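PDB 5Y2A: insect group II chitinase from Ostrinia furnacalis, which hydrolyses chitin as a family 18 glycoside hydrolase, and probably contributes to the breakdown of insect chitin through this second catalytic domain. Local coordinates for residues 8-13 / 36-41; 40-45 / 88-93; 125-130 / 176-181; 187-192 / 240-245. All blocks are in the same frame, centred on the assembly; numbering follows the deposited sequence.

Contact 1. Residues 8-13 / 36-41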
loop_
_atom_site.group_PDB
_atom_site.type_symbol
_atom_site.label_atom_id
_atom_site.label_comp_id
_atom_site.label_asym_id
_atom_site.label_seq_id
_atom_site.Cartn_x
_atom_site.Cartn_y
_atom_site.Cartn_z
ATOM N N TYR A 8 21.391 3.521 1.971
ATOM C CA TYR A 8 20.447 2.549 1.435
ATOM C C TYR A 8 20.100 2.912 -0.008
ATOM O O TYR A 8 19.640 4.026 -0.289
ATOM C CB TYR A 8 19.194 2.459 2.305
ATOM C CG TYR A 8 19.412 1.558 3.495
ATOM C CD1 TYR A 8 19.950 2.058 4.668
ATOM C CD2 TYR A 8 19.119 0.195 3.436
ATOM C CE1 TYR A 8 20.173 1.240 5.760
ATOM C CE2 TYR A 8 19.342 -0.631 4.531
ATOM C CZ TYR A 8 19.869 -0.098 5.688
ATOM O OH TYR A 8 20.112 -0.895 6.785
ATOM N N TYR A 9 20.354 1.971 -0.912
ATOM C CA TYR A 9 19.917 2.017 -2.298
ATOM C C TYR A 9 18.698 1.107 -2.399
ATOM O O TYR A 9 18.722 0.000 -1.863
ATOM C CB TYR A 9 21.029 1.519 -3.229
ATOM C CG TYR A 9 20.549 1.218 -4.635
ATOM C CD1 TYR A 9 20.445 2.233 -5.570
ATOM C CD2 TYR A 9 20.145 -0.061 -5.006
ATOM C CE1 TYR A 9 19.996 1.985 -6.849
ATOM C CE2 TYR A 9 19.679 -0.319 -6.287
ATOM C CZ TYR A 9 19.607 0.714 -7.200
ATOM O OH TYR A 9 19.151 0.489 -8.477
ATOM N N THR A 10 17.609 1.590 -2.999
ATOM C CA THR A 10 16.377 0.802 -3.100
ATOM C C THR A 10 16.118 0.410 -4.550
ATOM O O THR A 10 16.058 1.278 -5.428
ATOM C CB THR A 10 15.180 1.551 -2.511
ATOM O OG1 THR A 10 14.872 2.692 -3.320
ATOM C CG2 THR A 10 15.483 2.003 -1.087
ATOM N N ASN A 11 16.013 -0.906 -4.805
ATOM C CA ASN A 11 15.842 -1.380 -6.177
ATOM C C ASN A 11 14.500 -0.944 -6.780
ATOM O O ASN A 11 14.405 -0.782 -8.000
ATOM C CB ASN A 11 16.087 -2.899 -6.256
ATOM C CG ASN A 11 15.051 -3.738 -5.533
ATOM O OD1 ASN A 11 14.269 -3.254 -4.725
ATOM N ND2 ASN A 11 15.106 -5.046 -5.776
ATOM N N TRP A 12 13.458 -0.775 -5.969
ATOM C CA TRP A 12 12.157 -0.352 -6.493
ATOM C C TRP A 12 12.099 1.123 -6.910
ATOM O O TRP A 12 11.096 1.541 -7.501
ATOM C CB TRP A 12 11.059 -0.657 -5.474
ATOM C CG TRP A 12 11.122 0.129 -4.199
ATOM C CD1 TRP A 12 10.530 1.336 -3.943
ATOM C CD2 TRP A 12 11.814 -0.240 -2.998
ATOM N NE1 TRP A 12 10.803 1.736 -2.654
ATOM C CE2 TRP A 12 11.593 0.789 -2.053
ATOM C CE3 TRP A 12 12.601 -1.339 -2.630
ATOM C CZ2 TRP A 12 12.123 0.746 -0.759
ATOM C CZ3 TRP A 12 13.136 -1.376 -1.348
ATOM C CH2 TRP A 12 12.890 -0.342 -0.426
ATOM N N ALA A 13 13.141 1.918 -6.655
ATOM C CA ALA A 13 13.157 3.307 -7.115
ATOM C C ALA A 13 13.255 3.429 -8.628
ATOM O O ALA A 13 13.144 4.543 -9.153
ATOM C CB ALA A 13 14.303 4.080 -6.460
ATOM N N ILE A 36 23.972 -0.315 1.041
ATOM C CA ILE A 36 23.123 -1.473 1.298
ATOM C C ILE A 36 22.127 -1.570 0.151
ATOM O O ILE A 36 21.391 -0.611 -0.123
ATOM C CB ILE A 36 22.376 -1.358 2.636
ATOM C CG1 ILE A 36 23.334 -1.080 3.801
ATOM C CG2 ILE A 36 21.589 -2.642 2.896
ATOM C CD1 ILE A 36 24.473 -2.046 3.928
ATOM N N TYR A 37 22.093 -2.730 -0.510
ATOM C CA TYR A 37 21.161 -2.987 -1.608
ATOM C C TYR A 37 19.855 -3.500 -1.012
ATOM O O TYR A 37 19.759 -4.660 -0.606
ATOM C CB TYR A 37 21.764 -3.984 -2.594
ATOM C CG TYR A 37 21.031 -4.082 -3.918
ATOM C CD1 TYR A 37 19.764 -4.651 -3.997
ATOM C CD2 TYR A 37 21.617 -3.623 -5.095
ATOM C CE1 TYR A 37 19.085 -4.738 -5.210
ATOM C CE2 TYR A 37 20.951 -3.711 -6.310
ATOM C CZ TYR A 37 19.686 -4.274 -6.358
ATOM O OH TYR A 37 19.007 -4.364 -7.553
ATOM N N ALA A 38 18.833 -2.643 -0.983
ATOM C CA ALA A 38 17.522 -2.982 -0.436
ATOM C C ALA A 38 16.545 -3.251 -1.576
ATOM O O ALA A 38 16.457 -2.447 -2.510
ATOM C CB ALA A 38 16.991 -1.845 0.443
ATOM N N PHE A 39 15.835 -4.385 -1.530
ATOM C CA PHE A 39 15.976 -5.465 -0.548
ATOM C C PHE A 39 15.960 -6.815 -1.258
ATOM O O PHE A 39 15.249 -6.989 -2.260
ATOM C CB PHE A 39 14.816 -5.495 0.463
ATOM C CG PHE A 39 14.855 -4.427 1.514
ATOM C CD1 PHE A 39 15.837 -4.426 2.492
ATOM C CD2 PHE A 39 13.866 -3.456 1.560
ATOM C CE1 PHE A 39 15.855 -3.450 3.477
ATOM C CE2 PHE A 39 13.873 -2.479 2.541
ATOM C CZ PHE A 39 14.872 -2.477 3.500
ATOM N N ALA A 40 16.684 -7.784 -0.709
ATOM C CA ALA A 40 16.375 -9.184 -0.969
ATOM C C ALA A 40 15.344 -9.655 0.055
ATOM O O ALA A 40 15.070 -8.977 1.050
ATOM C CB ALA A 40 17.637 -10.050 -0.919
ATOM N N VAL A 41 14.756 -10.827 -0.194
ATOM C CA VAL A 41 13.690 -11.344 0.655
ATOM C C VAL A 41 13.969 -12.795 1.033
ATOM O O VAL A 41 14.832 -13.461 0.461
ATOM C CB VAL A 41 12.303 -11.197 -0.006
ATOM C CG1 VAL A 41 11.966 -9.721 -0.157
ATOM C CG2 VAL A 41 12.271 -11.880 -1.358
#

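Contact 2. Residues 40-45 / 88-93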
loop_
_atom_site.group_PDB
_atom_site.type_symbol
_atom_site.label_atom_id
_atom_site.label_comp_id
_atom_site.label_asym_id
_atom_site.label_seq_id
_atom_site.Cartn_x
_atom_site.Cartn_y
_atom_site.Cartn_z
ATOM N N ALA A 40 16.684 -7.784 -0.709
ATOM C CA ALA A 40 16.375 -9.184 -0.969
ATOM C C ALA A 40 15.344 -9.655 0.055
ATOM O O ALA A 40 15.070 -8.977 1.050
ATOM C CB ALA A 40 17.637 -10.050 -0.919
ATOM N N VAL A 41 14.756 -10.827 -0.194
ATOM C CA VAL A 41 13.690 -11.344 0.655
ATOM C C VAL A 41 13.969 -12.795 1.033
ATOM O O VAL A 41 14.832 -13.461 0.461
ATOM C CB VAL A 41 12.303 -11.197 -0.006
ATOM C CG1 VAL A 41 11.966 -9.721 -0.157
ATOM C CG2 VAL A 41 12.271 -11.880 -1.358
ATOM N N LEU A 42 13.237 -13.265 2.042
ATOM C CA LEU A 42 13.360 -14.630 2.535
ATOM C C LEU A 42 12.319 -15.504 1.845
ATOM O O LEU A 42 11.118 -15.230 1.941
ATOM C CB LEU A 42 13.167 -14.677 4.050
ATOM C CG LEU A 42 13.454 -16.014 4.741
ATOM C CD1 LEU A 42 14.947 -16.314 4.685
ATOM C CD2 LEU A 42 12.965 -15.993 6.179
ATOM N N ASP A 43 12.773 -16.544 1.147
ATOM C CA ASP A 43 11.827 -17.475 0.542
ATOM C C ASP A 43 10.982 -18.138 1.625
ATOM O O ASP A 43 11.513 -18.687 2.597
ATOM C CB ASP A 43 12.552 -18.545 -0.271
ATOM C CG ASP A 43 11.587 -19.411 -1.066
ATOM O OD1 ASP A 43 10.975 -18.890 -2.022
ATOM O OD2 ASP A 43 11.401 -20.590 -0.705
ATOM N N LYS A 44 9.660 -18.086 1.450
ATOM C CA LYS A 44 8.746 -18.592 2.469
ATOM C C LYS A 44 8.941 -20.082 2.702
ATOM O O LYS A 44 8.806 -20.559 3.837
ATOM C CB LYS A 44 7.303 -18.304 2.051
ATOM C CG LYS A 44 6.238 -18.799 3.016
ATOM C CD LYS A 44 4.860 -18.749 2.362
ATOM C CE LYS A 44 3.744 -18.970 3.372
ATOM N NZ LYS A 44 2.432 -19.160 2.687
ATOM N N GLU A 45 9.247 -20.829 1.645
ATOM C CA GLU A 45 9.356 -22.280 1.700
ATOM C C GLU A 45 10.747 -22.748 2.108
ATOM O O GLU A 45 10.894 -23.521 3.062
ATOM C CB GLU A 45 8.989 -22.873 0.338
ATOM C CG GLU A 45 7.581 -22.547 -0.093
ATOM C CD GLU A 45 6.560 -23.186 0.819
ATOM O OE1 GLU A 45 6.842 -24.288 1.337
ATOM O OE2 GLU A 45 5.487 -22.582 1.032
ATOM N N GLY A 88 4.190 -11.979 8.713
ATOM C CA GLY A 88 4.128 -13.414 8.908
ATOM C C GLY A 88 5.297 -13.952 9.707
ATOM O O GLY A 88 6.106 -13.216 10.281
ATOM N N ASP A 89 5.370 -15.284 9.750
ATOM C CA ASP A 89 6.219 -15.986 10.703
ATOM C C ASP A 89 7.491 -16.562 10.094
ATOM O O ASP A 89 8.237 -17.240 10.803
ATOM C CB ASP A 89 5.421 -17.109 11.386
ATOM C CG ASP A 89 5.080 -18.270 10.447
ATOM O OD1 ASP A 89 5.447 -18.241 9.254
ATOM O OD2 ASP A 89 4.422 -19.225 10.915
ATOM N N LYS A 90 7.766 -16.308 8.810
ATOM C CA LYS A 90 8.840 -17.041 8.142
ATOM C C LYS A 90 10.200 -16.751 8.768
ATOM O O LYS A 90 11.024 -17.660 8.912
ATOM C CB LYS A 90 8.848 -16.743 6.639
ATOM C CG LYS A 90 9.071 -15.295 6.227
ATOM C CD LYS A 90 9.040 -15.178 4.704
ATOM C CE LYS A 90 9.144 -13.735 4.239
ATOM N NZ LYS A 90 9.095 -13.632 2.745
ATOM N N TYR A 91 10.458 -15.500 9.156
ATOM C CA TYR A 91 11.716 -15.223 9.842
ATOM C C TYR A 91 11.758 -15.901 11.206
ATOM O O TYR A 91 12.807 -16.405 11.622
ATOM C CB TYR A 91 11.931 -13.716 9.973
ATOM C CG TYR A 91 12.332 -13.063 8.671
ATOM C CD1 TYR A 91 13.667 -12.988 8.288
ATOM C CD2 TYR A 91 11.372 -12.532 7.818
ATOM C CE1 TYR A 91 14.037 -12.396 7.094
ATOM C CE2 TYR A 91 11.731 -11.938 6.622
ATOM C CZ TYR A 91 13.062 -11.874 6.266
ATOM O OH TYR A 91 13.422 -11.291 5.072
ATOM N N SER A 92 10.626 -15.933 11.914
ATOM C CA SER A 92 10.575 -16.641 13.191
ATOM C C SER A 92 10.790 -18.136 13.001
ATOM O O SER A 92 11.466 -18.784 13.813
ATOM C CB SER A 92 9.238 -16.385 13.881
ATOM O OG SER A 92 9.203 -16.984 15.166
ATOM N N ARG A 93 10.219 -18.705 11.935
ATOM C CA ARG A 93 10.435 -20.120 11.662
ATOM C C ARG A 93 11.896 -20.394 11.345
ATOM O O ARG A 93 12.416 -21.460 11.692
ATOM C CB ARG A 93 9.533 -20.586 10.514
ATOM C CG ARG A 93 8.045 -20.555 10.858
ATOM C CD ARG A 93 7.190 -21.279 9.820
ATOM N NE ARG A 93 7.093 -20.593 8.534
ATOM C CZ ARG A 93 7.754 -20.956 7.441
ATOM N NH1 ARG A 93 8.574 -21.996 7.474
ATOM N NH2 ARG A 93 7.594 -20.278 6.311
HETATM O O HOH W 1 8.947 -23.430 5.176
#

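Contact 3. Residues 125-130 / 176-181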
loop_
_atom_site.group_PDB
_atom_site.type_symbol
_atom_site.label_atom_id
_atom_site.label_comp_id
_atom_site.label_asym_id
_atom_site.label_seq_id
_atom_site.Cartn_x
_atom_site.Cartn_y
_atom_site.Cartn_z
ATOM N N GLU A 125 11.837 -6.906 10.627
ATOM C CA GLU A 125 11.029 -5.950 11.376
ATOM C C GLU A 125 9.784 -6.644 11.930
ATOM O O GLU A 125 8.706 -6.563 11.333
ATOM C CB GLU A 125 10.654 -4.735 10.478
ATOM C CG GLU A 125 11.860 -4.082 9.810
ATOM C CD GLU A 125 11.543 -2.788 9.071
ATOM O OE1 GLU A 125 10.390 -2.309 9.131
ATOM O OE2 GLU A 125 12.469 -2.245 8.425
ATOM N N TYR A 126 9.890 -7.276 13.101
ATOM C CA TYR A 126 11.065 -7.341 13.970
ATOM C C TYR A 126 11.039 -8.692 14.672
ATOM O O TYR A 126 9.996 -9.350 14.686
ATOM C CB TYR A 126 11.066 -6.226 15.026
ATOM C CG TYR A 126 11.100 -4.841 14.457
ATOM C CD1 TYR A 126 9.927 -4.168 14.129
ATOM C CD2 TYR A 126 12.309 -4.217 14.188
ATOM C CE1 TYR A 126 9.965 -2.891 13.582
ATOM C CE2 TYR A 126 12.349 -2.959 13.632
ATOM C CZ TYR A 126 11.182 -2.297 13.328
ATOM O OH TYR A 126 11.243 -1.035 12.774
ATOM N N PRO A 127 12.161 -9.115 15.268
ATOM C CA PRO A 127 12.121 -10.315 16.111
ATOM C C PRO A 127 11.020 -10.165 17.149
ATOM O O PRO A 127 10.865 -9.102 17.752
ATOM C CB PRO A 127 13.507 -10.334 16.752
ATOM C CG PRO A 127 14.377 -9.756 15.652
ATOM C CD PRO A 127 13.543 -8.603 15.137
ATOM N N LYS A 128 10.225 -11.230 17.313
ATOM C CA LYS A 128 9.111 -11.251 18.250
ATOM C C LYS A 128 7.965 -10.328 17.795
ATOM O O LYS A 128 6.840 -10.775 17.578
ATOM C CB LYS A 128 9.551 -10.885 19.674
ATOM C CG LYS A 128 8.395 -10.582 20.614
ATOM C CD LYS A 128 8.085 -11.744 21.534
ATOM C CE LYS A 128 7.128 -11.323 22.638
ATOM N NZ LYS A 128 5.819 -12.001 22.513
ATOM N N CYS A 129 8.252 -9.026 17.647
ATOM C CA CYS A 129 7.237 -8.045 17.255
ATOM C C CYS A 129 7.139 -7.996 15.728
ATOM O O CYS A 129 7.568 -7.033 15.079
ATOM C CB CYS A 129 7.568 -6.674 17.827
ATOM S SG CYS A 129 7.780 -6.601 19.634
ATOM N N TRP A 130 6.570 -9.054 15.159
ATOM C CA TRP A 130 6.403 -9.130 13.713
ATOM C C TRP A 130 5.566 -7.958 13.219
ATOM O O TRP A 130 4.399 -7.820 13.602
ATOM C CB TRP A 130 5.732 -10.436 13.306
ATOM C CG TRP A 130 6.324 -11.675 13.877
ATOM C CD1 TRP A 130 7.569 -11.835 14.408
ATOM C CD2 TRP A 130 5.686 -12.954 13.952
ATOM N NE1 TRP A 130 7.743 -13.137 14.819
ATOM C CE2 TRP A 130 6.599 -13.844 14.549
ATOM C CE3 TRP A 130 4.426 -13.433 13.576
ATOM C CZ2 TRP A 130 6.292 -15.183 14.783
ATOM C CZ3 TRP A 130 4.126 -14.766 13.806
ATOM C CH2 TRP A 130 5.054 -15.622 14.405
ATOM N N TYR A 176 11.683 -6.258 23.523
ATOM C CA TYR A 176 11.193 -7.559 23.092
ATOM C C TYR A 176 12.155 -8.282 22.159
ATOM O O TYR A 176 12.213 -9.518 22.175
ATOM C CB TYR A 176 9.854 -7.390 22.379
ATOM C CG TYR A 176 8.618 -7.286 23.246
ATOM C CD1 TYR A 176 8.233 -8.328 24.085
ATOM C CD2 TYR A 176 7.822 -6.154 23.205
ATOM C CE1 TYR A 176 7.083 -8.239 24.852
ATOM C CE2 TYR A 176 6.676 -6.050 23.973
ATOM C CZ TYR A 176 6.313 -7.097 24.797
ATOM O OH TYR A 176 5.168 -6.985 25.554
ATOM N N ALA A 177 12.894 -7.553 21.323
ATOM C CA ALA A 177 13.512 -8.152 20.146
ATOM C C ALA A 177 14.998 -8.440 20.286
ATOM O O ALA A 177 15.487 -9.385 19.658
ATOM C CB ALA A 177 13.305 -7.246 18.921
ATOM N N TYR A 178 15.746 -7.653 21.061
ATOM C CA TYR A 178 17.196 -7.610 20.907
ATOM C C TYR A 178 17.932 -7.998 22.182
ATOM O O TYR A 178 17.672 -7.445 23.257
ATOM C CB TYR A 178 17.643 -6.218 20.453
ATOM C CG TYR A 178 16.983 -5.768 19.168
ATOM C CD1 TYR A 178 17.055 -6.550 18.021
ATOM C CD2 TYR A 178 16.300 -4.565 19.101
ATOM C CE1 TYR A 178 16.452 -6.145 16.838
ATOM C CE2 TYR A 178 15.692 -4.151 17.922
ATOM C CZ TYR A 178 15.777 -4.948 16.796
ATOM O OH TYR A 178 15.176 -4.537 15.624
ATOM N N ASN A 179 18.851 -8.950 22.042
ATOM C CA ASN A 179 19.947 -9.161 22.983
ATOM C C ASN A 179 21.013 -8.142 22.603
ATOM O O ASN A 179 21.902 -8.413 21.796
ATOM C CB ASN A 179 20.466 -10.592 22.895
ATOM C CG ASN A 179 21.581 -10.885 23.894
ATOM O OD1 ASN A 179 22.320 -9.993 24.312
ATOM N ND2 ASN A 179 21.705 -12.152 24.277
ATOM N N VAL A 180 20.912 -6.950 23.192
ATOM C CA VAL A 180 21.741 -5.831 22.744
ATOM C C VAL A 180 23.233 -6.109 22.896
ATOM O O VAL A 180 23.983 -5.855 21.941
ATOM C CB VAL A 180 21.299 -4.533 23.443
ATOM C CG1 VAL A 180 22.285 -3.410 23.149
ATOM C CG2 VAL A 180 19.887 -4.155 22.995
ATOM N N PRO A 181 23.731 -6.618 24.035
ATOM C CA PRO A 181 25.183 -6.875 24.126
ATOM C C PRO A 181 25.699 -7.851 23.080
ATOM O O PRO A 181 26.790 -7.645 22.531
ATOM C CB PRO A 181 25.349 -7.425 25.552
ATOM C CG PRO A 181 24.197 -6.875 26.304
ATOM C CD PRO A 181 23.060 -6.870 25.324
#

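Contact 4. Residues 187-192 / 240-245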
loop_
_atom_site.group_PDB
_atom_site.type_symbol
_atom_site.label_atom_id
_atom_site.label_comp_id
_atom_site.label_asym_id
_atom_site.label_seq_id
_atom_site.Cartn_x
_atom_site.Cartn_y
_atom_site.Cartn_z
ATOM N N LEU A 187 28.001 -7.690 15.403
ATOM C CA LEU A 187 27.717 -6.928 14.192
ATOM C C LEU A 187 28.808 -5.897 13.933
ATOM O O LEU A 187 29.353 -5.306 14.870
ATOM C CB LEU A 187 26.362 -6.227 14.299
ATOM C CG LEU A 187 25.149 -7.143 14.425
ATOM C CD1 LEU A 187 23.896 -6.315 14.685
ATOM C CD2 LEU A 187 24.984 -7.993 13.168
ATOM N N ASP A 188 29.116 -5.676 12.649
ATOM C CA ASP A 188 30.062 -4.629 12.276
ATOM C C ASP A 188 29.482 -3.238 12.498
ATOM O O ASP A 188 30.234 -2.290 12.748
ATOM C CB ASP A 188 30.495 -4.796 10.819
ATOM C CG ASP A 188 31.328 -6.051 10.604
ATOM O OD1 ASP A 188 32.487 -6.088 11.069
ATOM O OD2 ASP A 188 30.826 -6.998 9.973
ATOM N N TRP A 189 28.164 -3.089 12.389
ATOM C CA TRP A 189 27.499 -1.873 12.837
ATOM C C TRP A 189 26.026 -2.174 13.041
ATOM O O TRP A 189 25.490 -3.158 12.520
ATOM C CB TRP A 189 27.698 -0.696 11.862
ATOM C CG TRP A 189 27.094 -0.887 10.496
ATOM C CD1 TRP A 189 25.829 -0.553 10.101
ATOM C CD2 TRP A 189 27.745 -1.435 9.343
ATOM N NE1 TRP A 189 25.648 -0.873 8.773
ATOM C CE2 TRP A 189 26.809 -1.416 8.287
ATOM C CE3 TRP A 189 29.025 -1.950 9.105
ATOM C CZ2 TRP A 189 27.110 -1.899 7.012
ATOM C CZ3 TRP A 189 29.325 -2.429 7.838
ATOM C CH2 TRP A 189 28.370 -2.396 6.807
ATOM N N ILE A 190 25.389 -1.324 13.838
ATOM C CA ILE A 190 23.962 -1.400 14.119
ATOM C C ILE A 190 23.339 -0.125 13.572
ATOM O O ILE A 190 23.632 0.972 14.060
ATOM C CB ILE A 190 23.684 -1.551 15.619
ATOM C CG1 ILE A 190 24.215 -2.891 16.133
ATOM C CG2 ILE A 190 22.212 -1.417 15.911
ATOM C CD1 ILE A 190 24.272 -2.957 17.634
ATOM N N SER A 191 22.494 -0.256 12.558
ATOM C CA SER A 191 21.820 0.900 11.977
ATOM C C SER A 191 20.505 1.109 12.720
ATOM O O SER A 191 19.549 0.351 12.533
ATOM C CB SER A 191 21.587 0.712 10.478
ATOM O OG SER A 191 22.790 0.926 9.742
ATOM N N LEU A 192 20.458 2.142 13.555
ATOM C CA LEU A 192 19.229 2.479 14.261
ATOM C C LEU A 192 18.241 3.097 13.282
ATOM O O LEU A 192 18.549 4.104 12.638
ATOM C CB LEU A 192 19.525 3.451 15.399
ATOM C CG LEU A 192 20.621 3.033 16.385
ATOM C CD1 LEU A 192 20.891 4.186 17.345
ATOM C CD2 LEU A 192 20.214 1.774 17.144
ATOM N N LYS A 240 29.600 1.085 17.384
ATOM C CA LYS A 240 28.775 0.237 16.526
ATOM C C LYS A 240 27.460 0.898 16.123
ATOM O O LYS A 240 26.813 0.434 15.177
ATOM C CB LYS A 240 28.450 -1.101 17.220
ATOM C CG LYS A 240 29.648 -2.024 17.455
ATOM C CD LYS A 240 30.292 -2.451 16.154
ATOM C CE LYS A 240 31.463 -3.389 16.416
ATOM N NZ LYS A 240 31.011 -4.695 16.956
ATOM N N LEU A 241 27.056 1.976 16.799
ATOM C CA LEU A 241 25.748 2.567 16.550
ATOM C C LEU A 241 25.814 3.542 15.383
ATOM O O LEU A 241 26.630 4.465 15.372
ATOM C CB LEU A 241 25.227 3.272 17.800
ATOM C CG LEU A 241 24.946 2.340 18.980
ATOM C CD1 LEU A 241 24.465 3.133 20.191
ATOM C CD2 LEU A 241 23.925 1.273 18.575
ATOM N N VAL A 242 24.933 3.346 14.411
ATOM C CA VAL A 242 24.840 4.207 13.239
ATOM C C VAL A 242 23.439 4.809 13.233
ATOM O O VAL A 242 22.444 4.073 13.234
ATOM C CB VAL A 242 25.134 3.423 11.948
ATOM C CG1 VAL A 242 24.853 4.276 10.712
ATOM C CG2 VAL A 242 26.587 2.944 11.955
ATOM N N VAL A 243 23.357 6.138 13.231
ATOM C CA VAL A 243 22.088 6.830 13.441
ATOM C C VAL A 243 21.433 7.115 12.093
ATOM O O VAL A 243 21.968 7.874 11.278
ATOM C CB VAL A 243 22.288 8.123 14.244
ATOM C CG1 VAL A 243 20.986 8.909 14.319
ATOM C CG2 VAL A 243 22.793 7.792 15.644
ATOM N N GLY A 244 20.268 6.513 11.864
ATOM C CA GLY A 244 19.555 6.732 10.621
ATOM C C GLY A 244 18.926 8.112 10.545
ATOM O O GLY A 244 18.475 8.683 11.539
ATOM N N VAL A 245 18.898 8.645 9.329
ATOM C CA VAL A 245 18.285 9.936 9.027
ATOM C C VAL A 245 17.288 9.695 7.900
ATOM O O VAL A 245 17.672 9.154 6.854
ATOM C CB VAL A 245 19.341 10.977 8.617
ATOM C CG1 VAL A 245 18.684 12.319 8.284
ATOM C CG2 VAL A 245 20.417 11.135 9.694
#

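Contact 1. Residues 8-13 / 36-41
Tyr8 and Ile36 lie side by side on the face of two neighbouring parallel strands that they share with Thr10 and Ala38. The first torsion of Tyr8 (chi1 -82°) sets CG beside its own backbone N, and from CB the ring runs alongside Ile36 in the same direction. CD2 passes Ile36 CB and has the methyl of Ala38 near the ring plane, at its edge. CE2 meets Ile36 CG2 at 3.4 Å, while Ile36 CB sits over one ring face, 4.0 Å from the centroid of Tyr8. CZ grazes Ile36 CG1, and the hydroxyl at the tip bonds Asp121.

On the other face Tyr9 and Tyr37 also run together; their rings meet obliquely, planes 53° apart, with CE2 of Tyr9 3.6 Å from CE2 of Tyr37. Asn11 crosses Tyr37 at about a right angle, its CB 3.5 Å from Tyr37 OH. That hydroxyl and Asn11 ND2 both bond Asp57, which ties the two tips together.

The backbones are joined by Tyr9 N to Ile36 O, Ala38 N to Tyr9 O, and Asn11 N to Ala38 O at 2.8 Å. Beyond Ala38 the peptide is cis, and Phe39 N is buried without a polar partner. The Phe39 ring comes alongside Trp12, CD2 to Trp12 CZ3 3.6 Å, the two planes nearly parallel but slid apart so that they barely overlap. Adjacent parallel strands with a non-proline cis peptide near the C-terminal end of one of them are typical of the (β/α)8 barrel of family 18 chitinases.

Contact 2. Residues 40-45 / 88-93
At the C-terminal end of barrel strand 34-42, Leu42 and the residues after it pack on the short helix 90-95, which follows the next barrel strand, 75-81. Leu42 CG is anti to its backbone N (chi1 -172°), which carries CD2 over the centre of the Tyr91 ring, 3.8 Å from the centroid and 12° off the ring normal, a CH-pi contact. Leu42 CB meanwhile rests against the phenol end, 3.5 Å from Tyr91 OH. The hydroxyl bonds Asp85, whose carboxylate also takes Leu42 N and forms a salt bridge with Lys90, so one acidic group joins both sides.

Lys90 runs extended beyond CG across the strand end, and its NZ bonds Leu42 O at 2.7 Å, in the carbonyl plane. Farther along, the Lys44 ammonium forms a salt bridge with Asp274 of the second subunit, where the two subunits meet. The Lys44 carbonyl is gripped by Arg93: NH2 reaches Lys44 O at 2.8 Å, in the guanidinium plane. Arg93 NE forms a salt bridge with Asp89 OD1 (3.0 Å), standing above the carboxylate plane. A water accepts from Arg93 NH1 at 2.7 Å and donates to both Lys44 O and Glu45 O.

Contact 3. Residues 125-130 / 176-181
Pro127 meets Ala177 where the loop after barrel strand 119-123 packs on the C-terminal end of helix 171-177. Within it Glu125 is the last residue of the Asp-x-x-Asp-x-Asp-x-Glu signature of family 18, and a cis peptide links Glu125 to Tyr126. The loop then folds into consecutive tight turns: Lys128, at phi 70° and psi -60°, is the centre of a classic gamma turn, Cys129 that of an inverse one.

The close part of the contact centres on the buried Pro127, Ala177 and Tyr178 and is mostly apolar. Pro127 O lies 3.3 Å from Ala177 CB, and the CB atoms of Pro127 and Ala177 are 3.8 Å apart. Tyr178 crosses the proline at about a right angle, its CE1 facing Pro127 CD. Its hydroxyl oxygen comes in at the edge of the Tyr126 ring, 3.2 Å from Tyr126 CD2, and is held there by a hydrogen bond with Ser168 N. No hydrogen bond joins the two segments, which meet by van der Waals packing and a sulfur-aromatic contact.

On the solvent side stands the partly exposed Tyr176, touched at its ring and its CB. The Lys128 chain, bent at chi2 and chi4, lays CE beside the ring, 3.5 Å from Tyr176 CD1, while its NZ turns away to the carbonyls of Cys134 and Gly137. Cys129, in disulfide with Cys134, is the other neighbour of this ring. Its sulfur touches the side chain near its root, 3.5 Å from Tyr176 CB, and stands obliquely to the ring, SG 4.4 Å from the Tyr176 centroid and 50° off the normal.

Contact 4. Residues 187-192 / 240-245
Ile190 and Lys240 begin a run of four backbone hydrogen bonds that ends at Leu192 and Gly244 and pairs two parallel strands, with Ile190 opposite Leu241, Ser191 opposite Val242 and Leu192 opposite Val243. Ile190 N gives to Lys240 O at 2.6 Å and Val242 N to Ile190 O; Leu192 N then gives to Val242 O, and Gly244 N to Leu192 O at 3.1 Å. A CA-H...O contact from Ser191 CA to Val242 O supplements them.

One side-chain polar bond precedes the strands. Lys240, bent at chi2 and chi4, reaches across so that CD passes close to Asp188 O and NZ bonds Leu187 O at 2.7 Å. NZ also bonds Ser184 O, so the ammonium joins the end of helix 180-186 to the start of strand 241-254.

Apolar contacts fall on two faces. Leu241 CD2 touches Ile190 CB and, at 4.0 Å, Leu192 CD2, on the face covered by helix 224-233. On the face of Ser191, Val242 CG2 reaches Trp189 CB at 3.8 Å, and both residues touch Val6 of strand 4-10. Parallel strands with helices packed on one face and the barrel interior on the other are the hallmark of the (β/α)8 fold.

In the fold
Contacts 1 and 4 are strand pairs in one closed barrel, their centres about 17 Å apart. They meet through its interior, where Tyr8 OH lies 4.3 Å from Ser191 CB and Ile36 CD1 packs on Trp189 CZ2. Contact 2 takes up strand 34-42 of contact 1 at its C-terminal end and the turn after it, also about 17 Å between centres. It touches contact 3 through Trp130, whose CZ2 is 3.3 Å from Ser92 CB. Contact 3 starts at the family signature, which probably places it beside the catalytic cleft. The bound NAG lies about 12 Å from the Val243 side chain and, beside Asn225 of an Asn-Phe-Thr sequence, is probably an N-linked glycan rather than substrate.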